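Local coordinates for putative glucoamylase (Bacteroides fragilis NCTC 9343, PDB 3EU8), which is of unproven function but is probably a glycoside hydrolase that cuts glucose-containing polysaccharides or oligosaccharides, at residues A255-F265 / Y281-N292. Residues are numbered along the deposited sequence; the frame is centred on the assembly and turned at random.
Sequences AGPLFWAQYSF and YFNEMRNLTLVN. With EDO (1,2-ethanediol), chain Z; EDO (1,2-ethanediol), chain I; EDO (1,2-ethanediol), chain Y.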
ATOM      1  N   ALA A 255       5.817 -16.930  -6.737  1.00 22.78           N
ATOM      2  CA  ALA A 255       6.054 -15.526  -6.505  1.00 22.30           C
ATOM      3  C   ALA A 255       4.691 -14.872  -6.391  1.00 24.29           C
ATOM      4  O   ALA A 255       3.706 -15.531  -6.016  1.00 25.16           O
ATOM      5  CB  ALA A 255       6.940 -14.904  -7.652  1.00 15.97           C
ATOM      6  N   GLY A 256       4.606 -13.576  -6.676  1.00 24.80           N
ATOM      7  CA  GLY A 256       3.312 -12.914  -6.592  1.00 23.88           C
ATOM      8  C   GLY A 256       3.364 -11.596  -7.283  1.00 23.65           C
ATOM      9  O   GLY A 256       4.427 -11.220  -7.783  1.00 24.83           O
ATOM     10  N   PRO A 257       2.233 -10.871  -7.304  1.00 22.10           N
ATOM     11  CA  PRO A 257       2.230  -9.521  -7.864  1.00 22.25           C
ATOM     12  C   PRO A 257       3.127  -8.564  -7.092  1.00 22.11           C
ATOM     13  O   PRO A 257       3.325  -8.735  -5.893  1.00 22.53           O
ATOM     14  CB  PRO A 257       0.721  -9.095  -7.810  1.00 22.65           C
ATOM     15  CG  PRO A 257       0.071 -10.013  -6.819  1.00 26.01           C
ATOM     16  CD  PRO A 257       0.905 -11.293  -6.808  1.00 22.26           C
ATOM     17  N   LEU A 258       3.649  -7.531  -7.753  1.00 24.36           N
ATOM     18  CA  LEU A 258       4.752  -6.770  -7.140  1.00 23.61           C
ATOM     19  C   LEU A 258       4.311  -5.992  -5.910  1.00 23.59           C
ATOM     20  O   LEU A 258       5.149  -5.686  -5.059  1.00 23.22           O
ATOM     21  CB  LEU A 258       5.459  -5.869  -8.170  1.00 22.40           C
ATOM     22  CG  LEU A 258       6.834  -5.239  -7.853  1.00 23.53           C
ATOM     23  CD1 LEU A 258       7.605  -6.091  -6.893  1.00 15.50           C
ATOM     24  CD2 LEU A 258       7.647  -4.916  -9.133  1.00 17.39           C
ATOM     25  N   PHE A 259       3.021  -5.670  -5.779  1.00 21.47           N
ATOM     26  CA  PHE A 259       2.561  -4.879  -4.604  1.00 21.23           C
ATOM     27  C   PHE A 259       2.807  -5.583  -3.277  1.00 22.00           C
ATOM     28  O   PHE A 259       2.864  -4.937  -2.246  1.00 19.60           O
ATOM     29  CB  PHE A 259       1.073  -4.417  -4.729  1.00 22.67           C
ATOM     30  CG  PHE A 259       0.010  -5.479  -4.334  1.00 22.78           C
ATOM     31  CD1 PHE A 259      -0.442  -6.436  -5.240  1.00 20.86           C
ATOM     32  CD2 PHE A 259      -0.562  -5.455  -3.075  1.00 19.35           C
ATOM     33  CE1 PHE A 259      -1.424  -7.352  -4.886  1.00 21.92           C
ATOM     34  CE2 PHE A 259      -1.494  -6.394  -2.701  1.00 14.80           C
ATOM     35  CZ  PHE A 259      -1.946  -7.330  -3.618  1.00 21.08           C
ATOM     36  N   TRP A 260       2.995  -6.906  -3.316  1.00 21.58           N
ATOM     37  CA  TRP A 260       3.358  -7.660  -2.114  1.00 21.42           C
ATOM     38  C   TRP A 260       4.706  -7.254  -1.540  1.00 21.09           C
ATOM     39  O   TRP A 260       4.950  -7.445  -0.350  1.00 22.29           O
ATOM     40  CB  TRP A 260       3.352  -9.167  -2.387  1.00 22.65           C
ATOM     41  CG  TRP A 260       2.028  -9.780  -2.672  1.00 14.27           C
ATOM     42  CD1 TRP A 260       0.834  -9.135  -2.942  1.00 21.41           C
ATOM     43  CD2 TRP A 260       1.752 -11.183  -2.783  1.00 18.03           C
ATOM     44  NE1 TRP A 260      -0.157 -10.055  -3.158  1.00 18.49           N
ATOM     45  CE2 TRP A 260       0.381 -11.317  -3.095  1.00 21.98           C
ATOM     46  CE3 TRP A 260       2.528 -12.337  -2.643  1.00 21.89           C
ATOM     47  CZ2 TRP A 260      -0.227 -12.558  -3.247  1.00 21.90           C
ATOM     48  CZ3 TRP A 260       1.929 -13.559  -2.804  1.00 20.48           C
ATOM     49  CH2 TRP A 260       0.569 -13.663  -3.116  1.00 25.72           C
ATOM     50  N   ALA A 261       5.585  -6.723  -2.388  1.00 21.43           N
ATOM     51  CA  ALA A 261       6.881  -6.157  -1.951  1.00 21.61           C
ATOM     52  C   ALA A 261       6.752  -4.760  -1.307  1.00 20.60           C
ATOM     53  O   ALA A 261       7.722  -4.216  -0.780  1.00 21.16           O
ATOM     54  CB  ALA A 261       7.854  -6.114  -3.151  1.00 18.92           C
ATOM     55  N   GLN A 262       5.549  -4.192  -1.323  1.00 21.85           N
ATOM     56  CA  GLN A 262       5.391  -2.754  -1.146  1.00 19.85           C
ATOM     57  C   GLN A 262       4.441  -2.307  -0.001  1.00 19.52           C
ATOM     58  O   GLN A 262       4.805  -1.478   0.814  1.00 20.56           O
ATOM     59  CB  GLN A 262       4.948  -2.172  -2.488  1.00 20.26           C
ATOM     60  CG  GLN A 262       5.962  -2.396  -3.610  1.00 16.71           C
ATOM     61  CD  GLN A 262       5.464  -2.077  -4.993  1.00 17.62           C
ATOM     62  OE1 GLN A 262       4.266  -1.861  -5.208  1.00 22.99           O
ATOM     63  NE2 GLN A 262       6.397  -2.044  -5.966  1.00 16.87           N
ATOM     64  N   TYR A 263       3.232  -2.839   0.068  1.00 21.48           N
ATOM     65  CA  TYR A 263       2.210  -2.293   0.991  1.00 20.61           C
ATOM     66  C   TYR A 263       2.602  -2.334   2.467  1.00 21.57           C
ATOM     67  O   TYR A 263       2.328  -1.380   3.217  1.00 23.77           O
ATOM     68  CB  TYR A 263       0.889  -3.018   0.806  1.00 22.04           C
ATOM     69  CG  TYR A 263       0.058  -2.704  -0.420  1.00 23.08           C
ATOM     70  CD1 TYR A 263       0.575  -1.993  -1.500  1.00 23.10           C
ATOM     71  CD2 TYR A 263      -1.271  -3.166  -0.510  1.00 25.51           C
ATOM     72  CE1 TYR A 263      -0.192  -1.717  -2.616  1.00 20.82           C
ATOM     73  CE2 TYR A 263      -2.074  -2.877  -1.638  1.00 19.79           C
ATOM     74  CZ  TYR A 263      -1.518  -2.165  -2.687  1.00 24.12           C
ATOM     75  OH  TYR A 263      -2.230  -1.904  -3.813  1.00 21.64           O
ATOM     76  N   SER A 264       3.211  -3.447   2.890  1.00 21.87           N
ATOM     77  CA  SER A 264       3.600  -3.665   4.284  1.00 21.34           C
ATOM     78  C   SER A 264       4.932  -2.991   4.606  1.00 21.53           C
ATOM     79  O   SER A 264       5.387  -3.061   5.757  1.00 20.85           O
ATOM     80  CB  SER A 264       3.681  -5.164   4.637  1.00 20.35           C
ATOM     81  OG  SER A 264       2.389  -5.813   4.686  1.00 17.53           O
ATOM     82  N   PHE A 265       5.531  -2.328   3.604  1.00 21.51           N
ATOM     83  CA  PHE A 265       6.838  -1.680   3.735  1.00 19.90           C
ATOM     84  C   PHE A 265       6.813  -0.156   3.471  1.00 18.99           C
ATOM     85  O   PHE A 265       7.855   0.487   3.266  1.00 18.08           O
ATOM     86  CB  PHE A 265       7.876  -2.433   2.864  1.00 21.07           C
ATOM     87  CG  PHE A 265       8.124  -3.863   3.351  1.00 16.30           C
ATOM     88  CD1 PHE A 265       8.736  -4.088   4.566  1.00 19.09           C
ATOM     89  CD2 PHE A 265       7.642  -4.938   2.653  1.00 24.33           C
ATOM     90  CE1 PHE A 265       8.933  -5.374   5.046  1.00 19.27           C
ATOM     91  CE2 PHE A 265       7.816  -6.221   3.135  1.00 21.25           C
ATOM     92  CZ  PHE A 265       8.468  -6.439   4.318  1.00 22.50           C
ATOM     93  N   TYR A 281      14.507  -8.640   4.838  1.00 24.63           N
ATOM     94  CA  TYR A 281      13.291  -8.307   4.082  1.00 25.03           C
ATOM     95  C   TYR A 281      13.602  -7.449   2.853  1.00 24.70           C
ATOM     96  O   TYR A 281      12.974  -7.608   1.788  1.00 23.87           O
ATOM     97  CB  TYR A 281      12.188  -7.709   4.991  1.00 22.63           C
ATOM     98  CG  TYR A 281      11.580  -8.828   5.791  1.00 27.39           C
ATOM     99  CD1 TYR A 281      10.561  -9.608   5.261  1.00 27.95           C
ATOM    100  CD2 TYR A 281      12.134  -9.212   7.020  1.00 25.97           C
ATOM    101  CE1 TYR A 281      10.055 -10.691   5.968  1.00 27.60           C
ATOM    102  CE2 TYR A 281      11.632 -10.292   7.729  1.00 27.74           C
ATOM    103  CZ  TYR A 281      10.594 -11.026   7.204  1.00 30.72           C
ATOM    104  OH  TYR A 281      10.142 -12.120   7.914  1.00 22.99           O
ATOM    105  N   PHE A 282      14.599  -6.578   2.990  1.00 24.32           N
ATOM    106  CA  PHE A 282      15.016  -5.714   1.901  1.00 23.88           C
ATOM    107  C   PHE A 282      15.486  -6.556   0.720  1.00 22.58           C
ATOM    108  O   PHE A 282      15.079  -6.329  -0.401  1.00 18.27           O
ATOM    109  CB  PHE A 282      16.147  -4.740   2.328  1.00 26.12           C
ATOM    110  CG  PHE A 282      16.576  -3.814   1.209  1.00 25.42           C
ATOM    111  CD1 PHE A 282      15.965  -2.590   1.040  1.00 26.43           C
ATOM    112  CD2 PHE A 282      17.505  -4.211   0.267  1.00 22.66           C
ATOM    113  CE1 PHE A 282      16.330  -1.735  -0.009  1.00 20.44           C
ATOM    114  CE2 PHE A 282      17.859  -3.374  -0.783  1.00 18.09           C
ATOM    115  CZ  PHE A 282      17.249  -2.147  -0.931  1.00 22.26           C
ATOM    116  N   ASN A 283      16.359  -7.529   0.984  1.00 23.59           N
ATOM    117  CA  ASN A 283      16.915  -8.324  -0.090  1.00 22.44           C
ATOM    118  C   ASN A 283      15.832  -9.162  -0.766  1.00 23.23           C
ATOM    119  O   ASN A 283      15.861  -9.347  -1.993  1.00 20.73           O
ATOM    120  CB  ASN A 283      18.057  -9.189   0.424  1.00 23.49           C
ATOM    121  CG  ASN A 283      19.338  -8.371   0.711  1.00 27.70           C
ATOM    122  OD1 ASN A 283      19.422  -7.176   0.421  1.00 21.86           O
ATOM    123  ND2 ASN A 283      20.321  -9.028   1.280  1.00 18.95           N
ATOM    124  N   GLU A 284      14.912  -9.683   0.045  1.00 21.64           N
ATOM    125  CA  GLU A 284      13.801 -10.514  -0.460  1.00 23.17           C
ATOM    126  C   GLU A 284      12.903  -9.709  -1.366  1.00 21.29           C
ATOM    127  O   GLU A 284      12.561 -10.168  -2.458  1.00 22.81           O
ATOM    128  CB  GLU A 284      12.957 -11.083   0.682  1.00 23.34           C
ATOM    129  CG  GLU A 284      11.706 -11.916   0.227  1.00 22.44           C
ATOM    130  CD  GLU A 284      12.030 -13.273  -0.343  1.00 21.63           C
ATOM    131  OE1 GLU A 284      13.234 -13.648  -0.373  1.00 20.68           O
ATOM    132  OE2 GLU A 284      11.070 -13.981  -0.750  1.00 23.21           O
HETATM  133  N   MSE A 285      12.539  -8.507  -0.934  1.00 20.37           N
HETATM  134  CA  MSE A 285      11.637  -7.656  -1.757  1.00 19.97           C
HETATM  135  C   MSE A 285      12.299  -7.053  -2.981  1.00 19.33           C
HETATM  136  O   MSE A 285      11.657  -6.822  -3.991  1.00 22.35           O
HETATM  137  CB  MSE A 285      10.986  -6.575  -0.893  1.00 19.65           C
HETATM  138  CG  MSE A 285      10.188  -7.142   0.309  1.00 15.61           C
HETATM  139 SE   MSE A 285       9.057  -8.632  -0.165  0.75 14.09          SE
HETATM  140  CE  MSE A 285       9.442  -9.609   1.381  1.00 20.17           C
ATOM    141  N   ARG A 286      13.597  -6.789  -2.883  1.00 21.98           N
ATOM    142  CA  ARG A 286      14.395  -6.370  -4.029  1.00 23.10           C
ATOM    143  C   ARG A 286      14.433  -7.468  -5.084  1.00 21.69           C
ATOM    144  O   ARG A 286      14.286  -7.183  -6.265  1.00 20.50           O
ATOM    145  CB  ARG A 286      15.812  -5.978  -3.601  1.00 22.82           C
ATOM    146  CG  ARG A 286      16.680  -5.707  -4.791  1.00 23.04           C
ATOM    147  CD  ARG A 286      18.057  -5.213  -4.401  1.00 30.05           C
ATOM    148  NE  ARG A 286      18.896  -5.272  -5.599  1.00 48.85           N
ATOM    149  CZ  ARG A 286      19.296  -4.228  -6.329  1.00 51.96           C
ATOM    150  NH1 ARG A 286      18.997  -2.976  -5.972  1.00 52.70           N
ATOM    151  NH2 ARG A 286      20.037  -4.448  -7.414  1.00 50.94           N
ATOM    152  N   ASN A 287      14.635  -8.712  -4.644  1.00 22.24           N
ATOM    153  CA  ASN A 287      14.669  -9.865  -5.534  1.00 21.85           C
ATOM    154  C   ASN A 287      13.302 -10.144  -6.131  1.00 20.84           C
ATOM    155  O   ASN A 287      13.196 -10.493  -7.313  1.00 21.23           O
ATOM    156  CB  ASN A 287      15.229 -11.140  -4.809  1.00 22.43           C
ATOM    157  CG  ASN A 287      16.761 -11.197  -4.796  1.00 21.85           C
ATOM    158  OD1 ASN A 287      17.404 -10.205  -5.041  1.00 24.43           O
ATOM    159  ND2 ASN A 287      17.333 -12.355  -4.504  1.00 20.44           N
ATOM    160  N   LEU A 288      12.247  -9.999  -5.342  1.00 21.17           N
ATOM    161  CA  LEU A 288      10.858 -10.059  -5.911  1.00 22.52           C
ATOM    162  C   LEU A 288      10.637  -9.060  -7.066  1.00 22.15           C
ATOM    163  O   LEU A 288      10.004  -9.387  -8.075  1.00 22.68           O
ATOM    164  CB  LEU A 288       9.785  -9.869  -4.823  1.00 19.40           C
ATOM    165  CG  LEU A 288       8.325 -10.151  -5.228  1.00 20.33           C
ATOM    166  CD1 LEU A 288       8.127 -11.545  -5.865  1.00 17.55           C
ATOM    167  CD2 LEU A 288       7.446  -9.971  -3.989  1.00 19.63           C
ATOM    168  N   THR A 289      11.150  -7.850  -6.881  1.00 21.88           N
ATOM    169  CA  THR A 289      11.091  -6.767  -7.872  1.00 19.69           C
ATOM    170  C   THR A 289      11.912  -7.182  -9.086  1.00 21.40           C
ATOM    171  O   THR A 289      11.488  -6.993 -10.206  1.00 19.71           O
ATOM    172  CB  THR A 289      11.666  -5.430  -7.271  1.00 21.68           C
ATOM    173  OG1 THR A 289      10.949  -5.091  -6.079  1.00 24.97           O
ATOM    174  CG2 THR A 289      11.593  -4.263  -8.246  1.00 16.10           C
ATOM    175  N   LEU A 290      13.086  -7.766  -8.857  1.00 20.92           N
ATOM    176  CA  LEU A 290      13.955  -8.178  -9.955  1.00 19.82           C
ATOM    177  C   LEU A 290      13.411  -9.382 -10.759  1.00 20.20           C
ATOM    178  O   LEU A 290      13.635  -9.444 -11.975  1.00 19.55           O
ATOM    179  CB  LEU A 290      15.387  -8.430  -9.461  1.00 18.75           C
ATOM    180  CG  LEU A 290      16.198  -7.230  -8.895  1.00 23.83           C
ATOM    181  CD1 LEU A 290      17.579  -7.721  -8.293  1.00 15.38           C
ATOM    182  CD2 LEU A 290      16.445  -6.127  -9.909  1.00 18.29           C
ATOM    183  N   VAL A 291      12.699 -10.307 -10.098  1.00 19.61           N
ATOM    184  CA  VAL A 291      11.970 -11.410 -10.766  1.00 19.83           C
ATOM    185  C   VAL A 291      10.910 -10.854 -11.734  1.00 21.16           C
ATOM    186  O   VAL A 291      10.739 -11.341 -12.853  1.00 20.47           O
ATOM    187  CB  VAL A 291      11.239 -12.290  -9.729  1.00 21.17           C
ATOM    188  CG1 VAL A 291      10.186 -13.178 -10.368  1.00 22.31           C
ATOM    189  CG2 VAL A 291      12.222 -13.069  -8.935  1.00 14.66           C
ATOM    190  N   ASN A 292      10.201  -9.831 -11.267  1.00 21.90           N
ATOM    191  CA  ASN A 292       9.181  -9.152 -12.037  1.00 22.96           C
ATOM    192  C   ASN A 292       9.825  -8.506 -13.268  1.00 23.24           C
ATOM    193  O   ASN A 292       9.375  -8.708 -14.396  1.00 24.63           O
ATOM    194  CB  ASN A 292       8.490  -8.079 -11.153  1.00 21.66           C
ATOM    195  CG  ASN A 292       7.105  -7.677 -11.668  1.00 22.60           C
ATOM    196  OD1 ASN A 292       6.985  -6.918 -12.612  1.00 20.31           O
ATOM    197  ND2 ASN A 292       6.058  -8.181 -11.024  1.00 24.46           N
TER
HETATM  198  C1  EDO Z 467      19.308  -8.971  -3.223  1.00 40.91           C
HETATM  199  O1  EDO Z 467      18.665  -8.070  -4.137  1.00 40.32           O
HETATM  200  C2  EDO Z 467      20.727  -8.483  -3.063  1.00 46.59           C
HETATM  201  O2  EDO Z 467      20.637  -7.048  -3.101  1.00 52.33           O
HETATM  202  C1  EDO I  20      16.521 -12.996  -1.046  1.00 16.59           C
HETATM  203  O1  EDO I  20      15.735 -13.115   0.143  1.00 17.42           O
HETATM  204  C2  EDO I  20      16.909 -14.393  -1.500  1.00 21.67           C
HETATM  205  O2  EDO I  20      17.735 -14.917  -0.482  1.00 28.65           O
HETATM  206  C1  EDO Y 466      20.940 -10.319  -6.882  1.00 73.61           C
HETATM  207  O1  EDO Y 466      19.980  -9.294  -7.152  1.00 78.17           O
HETATM  208  C2  EDO Y 466      20.329 -11.656  -7.276  1.00 74.22           C
HETATM  209  O2  EDO Y 466      19.934 -11.645  -8.651  1.00 70.54           O
HETATM  210  O   HOH W   1       6.664  -9.679  -8.528  1.00 18.41           O
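A261 and M285 bring the two backbones closest, CA to CA 5.0 Å, where the 3-10 turn 258-261 lies against helix 281-298; three residues earlier L258 faces T289, CA to CA 6.4 Å, so the two segments run in opposing senses. The fold is probably the (alpha/alpha)6 toroid of six-hairpin glycosidases; here a buried face of one helix packs on a loop turn that precedes it in the chain. No direct hydrogen bond crosses; the segments meet by van der Waals contact, mostly between apolar side chains. The M285 selenomethionine chain, bent at chi2 (-45°), lays SE alongside A261, 3.7 Å from A261 CA. Its CG touches F265 CE2 at 3.8 Å, and SE stands 58° off the ring normal, an oblique Met-aromatic contact. The side chains of F265 and Y281 cross at about a right angle, F265 CZ meeting Y281 CD1; beyond, Y281 OH bonds D275. One turn along the helix, L288 splits its branches: CD1 reaches A255 CB and the backbone of G256, while CD2 rests on A261 CB at 4.0 Å. L258, with CG anti to its own N (chi1 -166°), sends CD1 to T289 OG1 (3.6 Å) and CD2 against N292 CB and CG. That T289 hydroxyl donates to M285 O, which T289 N also approaches, from the other face of the carbonyl plane. N292 OD1 accepts from L313 N, and L313 also shares a backbone hydrogen bond with L258, tying both segments to one residue. A water adds a second polar bridge: it accepts from N292 ND2 (3.0 Å), donates to G256 O (2.8 Å) and donates weakly to L288 O.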